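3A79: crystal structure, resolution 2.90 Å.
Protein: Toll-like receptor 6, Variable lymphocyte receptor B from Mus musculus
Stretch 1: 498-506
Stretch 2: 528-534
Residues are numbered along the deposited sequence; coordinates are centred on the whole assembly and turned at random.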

# COMPACT_ATOMS: atom_id res chain seq x y z
N SER B 498 -2.76 -2.55 35.30
CA SER B 498 -2.46 -1.13 35.11
C SER B 498 -3.42 -0.49 34.10
O SER B 498 -3.45 0.72 33.93
N LEU B 499 -4.22 -1.33 33.45
CA LEU B 499 -5.25 -0.88 32.51
C LEU B 499 -6.17 0.18 33.12
O LEU B 499 -6.48 0.13 34.31
N GLN B 500 -6.59 1.16 32.32
CA GLN B 500 -7.47 2.23 32.78
C GLN B 500 -8.36 2.75 31.66
O GLN B 500 -9.38 3.41 31.90
N TYR B 501 -7.94 2.49 30.44
CA TYR B 501 -8.68 2.88 29.26
C TYR B 501 -8.74 1.67 28.37
O TYR B 501 -7.78 0.92 28.26
N ILE B 502 -9.89 1.46 27.74
CA ILE B 502 -10.06 0.31 26.87
C ILE B 502 -11.23 0.56 25.95
O ILE B 502 -12.34 0.84 26.41
N TRP B 503 -10.98 0.49 24.66
CA TRP B 503 -12.02 0.70 23.66
C TRP B 503 -12.49 -0.65 23.13
O TRP B 503 -11.79 -1.29 22.35
N LEU B 504 -13.67 -1.08 23.57
CA LEU B 504 -14.17 -2.39 23.18
C LEU B 504 -15.20 -2.31 22.06
O LEU B 504 -15.55 -3.33 21.46
N HIS B 505 -15.67 -1.10 21.76
CA HIS B 505 -16.78 -0.91 20.82
C HIS B 505 -16.56 -1.49 19.42
O HIS B 505 -15.52 -2.07 19.13
N ASP B 506 -17.58 -1.35 18.58
CA ASP B 506 -17.59 -1.85 17.20
C ASP B 506 -16.99 -3.24 16.94
O ASP B 506 -16.31 -3.44 15.93
N GLY B 528 -16.10 2.29 34.60
CA GLY B 528 -15.43 3.53 34.25
C GLY B 528 -14.27 3.35 33.29
O GLY B 528 -13.86 4.30 32.62
N VAL B 529 -13.74 2.13 33.20
CA VAL B 529 -12.58 1.82 32.37
C VAL B 529 -12.89 1.84 30.87
O VAL B 529 -12.04 2.19 30.05
N VAL B 530 -14.13 1.48 30.52
CA VAL B 530 -14.54 1.37 29.12
C VAL B 530 -14.93 2.71 28.47
O VAL B 530 -15.85 3.39 28.92
N ARG B 531 -14.22 3.09 27.41
CA ARG B 531 -14.48 4.34 26.72
C ARG B 531 -15.27 4.09 25.44
O ARG B 531 -15.35 2.95 24.98
N ASN B 532 -15.85 5.14 24.87
CA ASN B 532 -16.56 5.02 23.60
C ASN B 532 -15.79 5.60 22.40
O ASN B 532 -14.68 6.12 22.55
N SER B 533 -16.40 5.51 21.22
CA SER B 533 -15.79 6.00 19.97
C SER B 533 -15.55 7.51 19.98
O SER B 533 -15.08 8.08 18.99
N ALA B 534 -15.90 8.16 21.09
CA ALA B 534 -15.74 9.60 21.25
C ALA B 534 -14.66 9.89 22.27
O ALA B 534 -13.72 10.64 21.99

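Neighbouring coils of a leucine-rich repeat protein, the family to which Toll-like receptors belong, illustrate how one long side chain can serve several partners across parallel strands. Leu499 (chi1 t, chi2 p) opens the contact modestly, its CG 4.3 Å from CG1 of Val529. Gln500 turns its side chain away and contributes its backbone instead: its O accepts a weak hydrogen bond from NH1 of Arg531 at 3.3 Å. Tyr501 (m) also starts out directed away, yet its ring comes back to the other stretch, and the guanidinium of Arg531 lies flat on it, with CZ 3.8 Å from the centroid of the Tyr501 ring, a cation-pi arrangement. Ile502 (t, t) shares a face of the sheet with Val530 (t); its CG2 lies 3.5 Å from CG1 of Val529 (t) and 4.3 Å from CG2 of Val530, while its O receives a well-aligned bond from N of Arg531 at 3.1 Å. On the other face, Trp503 (m) carries CB of Arg531 over its five-membered ring, 3.8 Å from the centroid, and NE1 of Trp503 makes a weak hydrogen bond to O of Asn532 at 2.9 Å. Arg531 (m, m, t) thus spans two aromatic rings. His505 (p) points toward the second stretch, its ring covered on one face by CB of Ser533 (t).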

# COMPACT_ATOMS: atom_id res chain seq x y z
CB SER B 498 -1.00 -0.96 34.66
OG SER B 498 -0.44 0.23 35.18
CB LEU B 499 -6.07 -2.09 32.06
CG LEU B 499 -7.10 -1.92 30.95
CD1 LEU B 499 -6.53 -1.15 29.78
CD2 LEU B 499 -7.55 -3.29 30.50
CB GLN B 500 -6.65 3.40 33.32
CG GLN B 500 -5.61 3.02 34.33
CD GLN B 500 -4.81 4.21 34.75
OE1 GLN B 500 -5.20 5.35 34.49
NE2 GLN B 500 -3.66 3.97 35.40
CB TYR B 501 -7.98 4.03 28.55
CG TYR B 501 -8.03 5.32 29.33
CD1 TYR B 501 -7.48 5.41 30.60
CD2 TYR B 501 -8.62 6.46 28.79
CE1 TYR B 501 -7.52 6.59 31.32
CE2 TYR B 501 -8.66 7.65 29.49
CZ TYR B 501 -8.11 7.70 30.76
OH TYR B 501 -8.15 8.88 31.46
CB ILE B 502 -10.27 -1.00 27.66
CG1 ILE B 502 -10.48 -2.17 26.70
CG2 ILE B 502 -11.44 -0.88 28.62
CD1 ILE B 502 -10.14 -3.50 27.32
CB TRP B 503 -11.51 1.58 22.52
CG TRP B 503 -11.46 3.04 22.85
CD1 TRP B 503 -12.35 4.00 22.44
CD2 TRP B 503 -10.48 3.72 23.65
NE1 TRP B 503 -11.98 5.23 22.94
CE2 TRP B 503 -10.83 5.08 23.68
CE3 TRP B 503 -9.33 3.30 24.33
CZ2 TRP B 503 -10.09 6.03 24.37
CZ3 TRP B 503 -8.59 4.24 25.02
CH2 TRP B 503 -8.97 5.59 25.04
CB LEU B 504 -14.74 -3.14 24.39
CG LEU B 504 -13.69 -3.82 25.27
CD1 LEU B 504 -14.28 -4.22 26.62
CD2 LEU B 504 -13.12 -5.03 24.56
CB HIS B 505 -17.22 0.56 20.75
CG HIS B 505 -16.23 1.46 20.09
ND1 HIS B 505 -15.23 2.11 20.79
CD2 HIS B 505 -16.09 1.86 18.80
CE1 HIS B 505 -14.52 2.85 19.96
NE2 HIS B 505 -15.02 2.71 18.75
CB ASP B 506 -16.98 -0.83 16.24
CG ASP B 506 -17.91 0.32 15.97
OD1 ASP B 506 -18.65 0.25 14.96
OD2 ASP B 506 -17.93 1.29 16.76
CB VAL B 529 -11.95 0.46 32.77
CG1 VAL B 529 -10.76 0.12 31.87
CG2 VAL B 529 -11.53 0.47 34.24
CB VAL B 530 -15.74 0.40 28.98
CG1 VAL B 530 -15.96 0.02 27.52
CG2 VAL B 530 -15.51 -0.83 29.85
CB ARG B 531 -13.17 5.05 26.38
CG ARG B 531 -12.37 5.55 27.59
CD ARG B 531 -13.28 6.22 28.61
NE ARG B 531 -12.57 7.16 29.47
CZ ARG B 531 -11.83 6.82 30.52
NH1 ARG B 531 -11.65 5.53 30.83
NH2 ARG B 531 -11.24 7.76 31.25
CB ASN B 532 -17.98 5.61 23.68
CG ASN B 532 -18.00 7.14 23.70
OD1 ASN B 532 -17.23 7.78 24.42
ND2 ASN B 532 -18.90 7.73 22.91
CB SER B 533 -16.66 5.60 18.78
OG SER B 533 -16.10 6.04 17.55
CB ALA B 534 -17.05 10.23 21.68